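Local coordinates for putative capsid protein of prophage (Escherichia coli CFT073, PDB 3BQW) that is a putative prophage major capsid protein that probably assembles into the viral shell, although its function has not been established directly, at residues H91-T96 with E327-H332; A5-T10 with N317-G322. All coordinates share one frame; numbering follows the deposited sequence.

Interaction 1: H91-T96 with E327-H332; sequences HEIDPT and EYVQTH
Antiparallel strand pairing joins strand 90-92 to the start of strand 327-338, in a mixed beta-sheet packed against the long helix 113-146, consistent with the HK97-like fold expected for this capsid family. His91 and Val329 form the hydrogen-bonded pair: His91 N donates to Val329 O at 2.9 Å, and Val329 N returns a bond to His91 O. Both bonds run nearly along the C=O axes. Beyond the non-hydrogen-bonded pair Glu92-Tyr328, Ile93 N reaches Glu327 O at 2.8 Å, this time from above the carbonyl plane, 41° out of it. Beta-branched Val329 suits the strand face turned to the helix, where it meets Asn124; Ile93, also buried, brings CD1 obliquely to Val329 CG1 at 3.7 Å. Ile93 CB also rests on the extended chain of Glu327, whose CG lies anti to the backbone N (chi1 -177°). Glu327 is a buried residue, and its carboxylate is paired through OE1 with Arg117, a salt bridge that would favour the ionised form. On the other face, Tyr328 has a cation-pi contact with Lys90. Past Ile93, one water accepts from Glu327 N and donates to Ile93 O, while a second bridges Ile93 O to Glu327 OE1, 2.6 Å from that oxygen.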
loop_
_atom_site.group_PDB
_atom_site.type_symbol
_atom_site.label_atom_id
_atom_site.label_comp_id
_atom_site.label_asym_id
_atom_site.label_seq_id
_atom_site.Cartn_x
_atom_site.Cartn_y
_atom_site.Cartn_z
ATOM N N HIS A 91 2.150 0.929 -20.933
ATOM C CA HIS A 91 2.953 2.033 -21.416
ATOM C C HIS A 91 3.466 1.671 -22.794
ATOM O O HIS A 91 3.759 0.511 -23.060
ATOM C CB HIS A 91 4.169 2.254 -20.512
ATOM C CG HIS A 91 3.842 2.737 -19.130
ATOM N ND1 HIS A 91 4.041 4.043 -18.728
ATOM C CD2 HIS A 91 3.375 2.076 -18.042
ATOM C CE1 HIS A 91 3.685 4.162 -17.458
ATOM N NE2 HIS A 91 3.267 2.985 -17.026
ATOM N N GLU A 92 3.609 2.680 -23.643
ATOM C CA GLU A 92 4.279 2.532 -24.929
ATOM C C GLU A 92 5.806 2.394 -24.745
ATOM O O GLU A 92 6.410 3.017 -23.850
ATOM C CB GLU A 92 3.948 3.716 -25.852
ATOM C CG GLU A 92 4.767 3.702 -27.165
ATOM C CD GLU A 92 4.453 4.860 -28.120
ATOM O OE1 GLU A 92 3.490 5.618 -27.856
ATOM O OE2 GLU A 92 5.185 5.002 -29.137
ATOM N N ILE A 93 6.413 1.556 -25.577
ATOM C CA ILE A 93 7.861 1.379 -25.605
ATOM C C ILE A 93 8.387 2.186 -26.778
ATOM O O ILE A 93 8.303 1.755 -27.923
ATOM C CB ILE A 93 8.253 -0.104 -25.742
ATOM C CG1 ILE A 93 7.577 -0.936 -24.633
ATOM C CG2 ILE A 93 9.794 -0.270 -25.782
ATOM C CD1 ILE A 93 8.024 -0.637 -23.198
ATOM N N ASP A 94 8.877 3.385 -26.486
ATOM C CA ASP A 94 9.309 4.332 -27.506
ATOM C C ASP A 94 10.825 4.346 -27.592
ATOM O O ASP A 94 11.480 4.976 -26.780
ATOM C CB ASP A 94 8.808 5.734 -27.160
ATOM C CG ASP A 94 9.219 6.783 -28.190
ATOM O OD1 ASP A 94 10.117 6.546 -29.047
ATOM O OD2 ASP A 94 8.638 7.876 -28.113
ATOM N N PRO A 95 11.392 3.689 -28.610
ATOM C CA PRO A 95 12.858 3.609 -28.672
ATOM C C PRO A 95 13.557 4.907 -29.033
ATOM O O PRO A 95 14.782 4.944 -29.035
ATOM C CB PRO A 95 13.110 2.545 -29.743
ATOM C CG PRO A 95 11.889 2.579 -30.602
ATOM C CD PRO A 95 10.745 2.990 -29.736
ATOM N N THR A 96 12.808 5.966 -29.313
ATOM C CA THR A 96 13.424 7.254 -29.563
ATOM C C THR A 96 13.765 8.005 -28.266
ATOM O O THR A 96 14.373 9.057 -28.326
ATOM C CB THR A 96 12.526 8.146 -30.465
ATOM O OG1 THR A 96 11.501 8.743 -29.661
ATOM N N GLU A 327 4.591 -0.503 -29.823
ATOM C CA GLU A 327 4.900 -1.554 -28.879
ATOM C C GLU A 327 4.453 -1.129 -27.473
ATOM O O GLU A 327 4.592 0.024 -27.105
ATOM C CB GLU A 327 6.398 -1.852 -28.909
ATOM C CG GLU A 327 6.777 -3.007 -27.999
ATOM C CD GLU A 327 8.254 -3.296 -27.980
ATOM O OE1 GLU A 327 8.996 -2.723 -28.792
ATOM O OE2 GLU A 327 8.669 -4.106 -27.143
ATOM N N TYR A 328 3.894 -2.080 -26.719
ATOM C CA TYR A 328 3.396 -1.851 -25.355
ATOM C C TYR A 328 3.965 -2.893 -24.414
ATOM O O TYR A 328 4.302 -3.997 -24.834
ATOM C CB TYR A 328 1.877 -1.976 -25.278
ATOM C CG TYR A 328 1.141 -0.962 -26.086
ATOM C CD1 TYR A 328 0.873 0.292 -25.559
ATOM C CD2 TYR A 328 0.728 -1.240 -27.387
ATOM C CE1 TYR A 328 0.204 1.251 -26.288
ATOM C CE2 TYR A 328 0.063 -0.290 -28.131
ATOM C CZ TYR A 328 -0.198 0.958 -27.560
ATOM O OH TYR A 328 -0.860 1.929 -28.271
ATOM N N VAL A 329 4.082 -2.501 -23.148
ATOM C CA VAL A 329 4.232 -3.431 -22.036
ATOM C C VAL A 329 3.078 -3.117 -21.075
ATOM O O VAL A 329 2.638 -1.967 -20.934
ATOM C CB VAL A 329 5.642 -3.375 -21.340
ATOM C CG1 VAL A 329 5.857 -2.094 -20.579
ATOM C CG2 VAL A 329 5.808 -4.531 -20.393
ATOM N N GLN A 330 2.560 -4.159 -20.452
ATOM C CA GLN A 330 1.413 -4.040 -19.571
ATOM C C GLN A 330 1.491 -5.101 -18.488
ATOM O O GLN A 330 1.902 -6.236 -18.747
ATOM C CB GLN A 330 0.149 -4.237 -20.397
ATOM C CG GLN A 330 -1.135 -4.184 -19.638
ATOM C CD GLN A 330 -2.304 -4.456 -20.528
ATOM O OE1 GLN A 330 -2.389 -5.525 -21.116
ATOM N NE2 GLN A 330 -3.207 -3.481 -20.662
ATOM N N THR A 331 1.070 -4.750 -17.285
ATOM C CA THR A 331 1.079 -5.662 -16.153
ATOM C C THR A 331 -0.325 -5.755 -15.514
ATOM O O THR A 331 -0.873 -4.757 -15.023
ATOM C CB THR A 331 2.107 -5.215 -15.095
ATOM O OG1 THR A 331 3.368 -4.976 -15.741
ATOM C CG2 THR A 331 2.275 -6.288 -14.004
ATOM N N HIS A 332 -0.879 -6.967 -15.537
ATOM C CA HIS A 332 -2.147 -7.301 -14.898
ATOM C C HIS A 332 -1.963 -7.641 -13.425
ATOM O O HIS A 332 -1.017 -8.320 -13.051
ATOM C CB HIS A 332 -2.786 -8.507 -15.598
ATOM C CG HIS A 332 -3.277 -8.211 -16.977
ATOM N ND1 HIS A 332 -2.444 -7.797 -17.990
ATOM C CD2 HIS A 332 -4.518 -8.254 -17.508
ATOM C CE1 HIS A 332 -3.148 -7.612 -19.090
ATOM N NE2 HIS A 332 -4.415 -7.865 -18.818
HETATM O O HOH W 1 6.255 1.877 -29.812
HETATM O O HOH W 2 9.790 -0.345 -29.637
#

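Interaction 2: A5-T10 with N317-G322; sequences AMALNT and NWIEDG
The N-terminal segment 5-10 lies as an irregular, extended strap along strand 314-319, running roughly antiparallel to it. The tight part centres on Asn317, which is buried. Its CG is anti to the backbone N (chi1 175°), which carries the amide toward the backbone of Ala7 and Leu8. Small Ala7 lets the chains come close: its CB sits 3.5 Å from Asn317 O and 3.9 Å from Trp318 CA. Leu8 crosses the Asn317 side chain obliquely, its CB beside the amide. A water links the backbones here, accepting from Asn317 N at 3.0 Å and donating to Leu8 O at 2.8 Å, with a weak further bond to Thr10 OG1.

Farther along, Ile319 offers a single methyl: its CD1 presses on Ala5 O at 3.1 Å, with Ala5 CB at 4.1 Å and Ala7 CB at 4.3 Å. The loose side is the exposed start of the modelled chain, where Met6 points away from the strand. Asn9 is the N-cap of helix 10-17, its OD1 accepting from Gln12 N, so the strap passes directly into that helix. Leu8 packs on Leu13 of this helix and on Met118 of helix 113-146, and Asn317 touches Leu13, Arg117 and Ile121, so the contact's inner side packs on both helices, while Trp318 turns to Tyr328 and Gln330 on the adjoining strand 327-338.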
loop_
_atom_site.group_PDB
_atom_site.type_symbol
_atom_site.label_atom_id
_atom_site.label_comp_id
_atom_site.label_asym_id
_atom_site.label_seq_id
_atom_site.Cartn_x
_atom_site.Cartn_y
_atom_site.Cartn_z
ATOM N N ALA A 5 12.165 -5.844 -34.463
ATOM C CA ALA A 5 11.737 -5.914 -33.033
ATOM C C ALA A 5 10.759 -7.083 -32.835
ATOM O O ALA A 5 9.700 -7.132 -33.464
ATOM C CB ALA A 5 11.107 -4.588 -32.597
ATOM N N MET A 6 11.143 -8.041 -31.990
ATOM C CA MET A 6 10.258 -9.139 -31.593
ATOM C C MET A 6 9.781 -8.935 -30.146
ATOM O O MET A 6 10.555 -8.515 -29.293
ATOM C CB MET A 6 10.987 -10.484 -31.712
ATOM C CG MET A 6 10.070 -11.669 -32.075
ATOM S SD MET A 6 9.584 -11.696 -33.833
ATOM C CE MET A 6 10.982 -10.906 -34.634
ATOM N N ALA A 7 8.512 -9.239 -29.883
ATOM C CA ALA A 7 7.933 -9.044 -28.549
ATOM C C ALA A 7 8.470 -10.122 -27.616
ATOM O O ALA A 7 8.628 -11.259 -28.028
ATOM C CB ALA A 7 6.389 -9.076 -28.602
ATOM N N LEU A 8 8.795 -9.748 -26.383
ATOM C CA LEU A 8 9.267 -10.707 -25.396
ATOM C C LEU A 8 8.086 -11.510 -24.933
ATOM O O LEU A 8 7.011 -10.965 -24.746
ATOM C CB LEU A 8 9.897 -10.013 -24.186
ATOM C CG LEU A 8 11.131 -9.135 -24.438
ATOM C CD1 LEU A 8 11.723 -8.727 -23.110
ATOM C CD2 LEU A 8 12.144 -9.868 -25.334
ATOM N N ASN A 9 8.278 -12.807 -24.754
ATOM C CA ASN A 9 7.229 -13.620 -24.186
ATOM C C ASN A 9 7.255 -13.510 -22.663
ATOM O O ASN A 9 8.165 -12.927 -22.066
ATOM C CB ASN A 9 7.304 -15.073 -24.676
ATOM C CG ASN A 9 8.594 -15.775 -24.282
ATOM O OD1 ASN A 9 9.000 -15.759 -23.118
ATOM N ND2 ASN A 9 9.235 -16.419 -25.259
ATOM N N THR A 10 6.244 -14.075 -22.039
ATOM C CA THR A 10 5.990 -13.776 -20.656
ATOM C C THR A 10 6.966 -14.475 -19.704
ATOM O O THR A 10 7.273 -13.934 -18.660
ATOM C CB THR A 10 4.471 -13.895 -20.343
ATOM O OG1 THR A 10 3.831 -12.651 -20.750
ATOM C CG2 THR A 10 4.215 -14.148 -18.850
ATOM N N ASN A 317 4.178 -8.134 -23.175
ATOM C CA ASN A 317 4.799 -7.204 -24.128
ATOM C C ASN A 317 4.262 -7.555 -25.523
ATOM O O ASN A 317 4.189 -8.728 -25.868
ATOM C CB ASN A 317 6.328 -7.317 -24.055
ATOM C CG ASN A 317 7.066 -6.462 -25.122
ATOM O OD1 ASN A 317 6.821 -5.257 -25.296
ATOM N ND2 ASN A 317 8.004 -7.085 -25.794
ATOM N N TRP A 318 3.846 -6.560 -26.304
ATOM C CA TRP A 318 3.364 -6.833 -27.664
ATOM C C TRP A 318 3.576 -5.631 -28.561
ATOM O O TRP A 318 3.723 -4.520 -28.079
ATOM C CB TRP A 318 1.882 -7.299 -27.687
ATOM C CG TRP A 318 0.875 -6.200 -27.459
ATOM C CD1 TRP A 318 0.209 -5.479 -28.411
ATOM C CD2 TRP A 318 0.436 -5.692 -26.194
ATOM N NE1 TRP A 318 -0.610 -4.546 -27.816
ATOM C CE2 TRP A 318 -0.502 -4.663 -26.457
ATOM C CE3 TRP A 318 0.738 -6.009 -24.863
ATOM C CZ2 TRP A 318 -1.124 -3.946 -25.442
ATOM C CZ3 TRP A 318 0.114 -5.284 -23.849
ATOM C CH2 TRP A 318 -0.807 -4.269 -24.146
ATOM N N ILE A 319 3.637 -5.905 -29.866
ATOM C CA ILE A 319 3.827 -4.908 -30.924
ATOM C C ILE A 319 2.604 -4.985 -31.822
ATOM O O ILE A 319 2.271 -6.052 -32.327
ATOM C CB ILE A 319 5.072 -5.197 -31.791
ATOM C CG1 ILE A 319 6.352 -5.209 -30.946
ATOM C CG2 ILE A 319 5.190 -4.174 -32.916
ATOM C CD1 ILE A 319 7.454 -6.084 -31.542
ATOM N N GLU A 320 1.933 -3.853 -31.996
ATOM C CA GLU A 320 0.734 -3.772 -32.813
ATOM C C GLU A 320 1.121 -3.345 -34.205
ATOM O O GLU A 320 2.113 -2.631 -34.379
ATOM C CB GLU A 320 -0.210 -2.726 -32.243
ATOM C CG GLU A 320 -0.714 -3.037 -30.865
ATOM C CD GLU A 320 -1.956 -2.243 -30.539
ATOM O OE1 GLU A 320 -1.996 -1.042 -30.892
ATOM O OE2 GLU A 320 -2.893 -2.817 -29.944
ATOM N N ASP A 321 0.348 -3.767 -35.202
ATOM C CA ASP A 321 0.604 -3.336 -36.579
ATOM C C ASP A 321 -0.127 -2.040 -36.884
ATOM O O ASP A 321 -1.238 -1.814 -36.409
ATOM C CB ASP A 321 0.226 -4.425 -37.570
ATOM C CG ASP A 321 1.226 -5.571 -37.573
ATOM O OD1 ASP A 321 2.428 -5.321 -37.278
ATOM O OD2 ASP A 321 0.805 -6.714 -37.869
ATOM N N GLY A 322 0.528 -1.189 -37.663
ATOM C CA GLY A 322 0.033 0.153 -37.945
ATOM C C GLY A 322 1.064 0.889 -38.772
ATOM O O GLY A 322 2.170 0.363 -38.993
HETATM O O HOH W 3 4.438 -11.122 -23.657
#

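From the N terminus, segment 5-10 comes first and closes a very long loop when 317-322 returns to it in interaction 2. Segment 91-96 leaves from within that loop, and 327-332 returns to it in interaction 1, closing a second loop of 230 residues that contains helix 113-146. Because 327-332 comes after 317-322, the two contacts cross rather than nest. Successive strands 314-319 and 327-338 are antiparallel neighbours in one sheet. Tyr328 N and Trp318 O, 2.8 Å apart, probably form a hydrogen bond joining them directly. The two contacts gather the N-terminal segment, strand 90-92 and the late strands alongside helix 113-146, whose Arg117 meets residues of both.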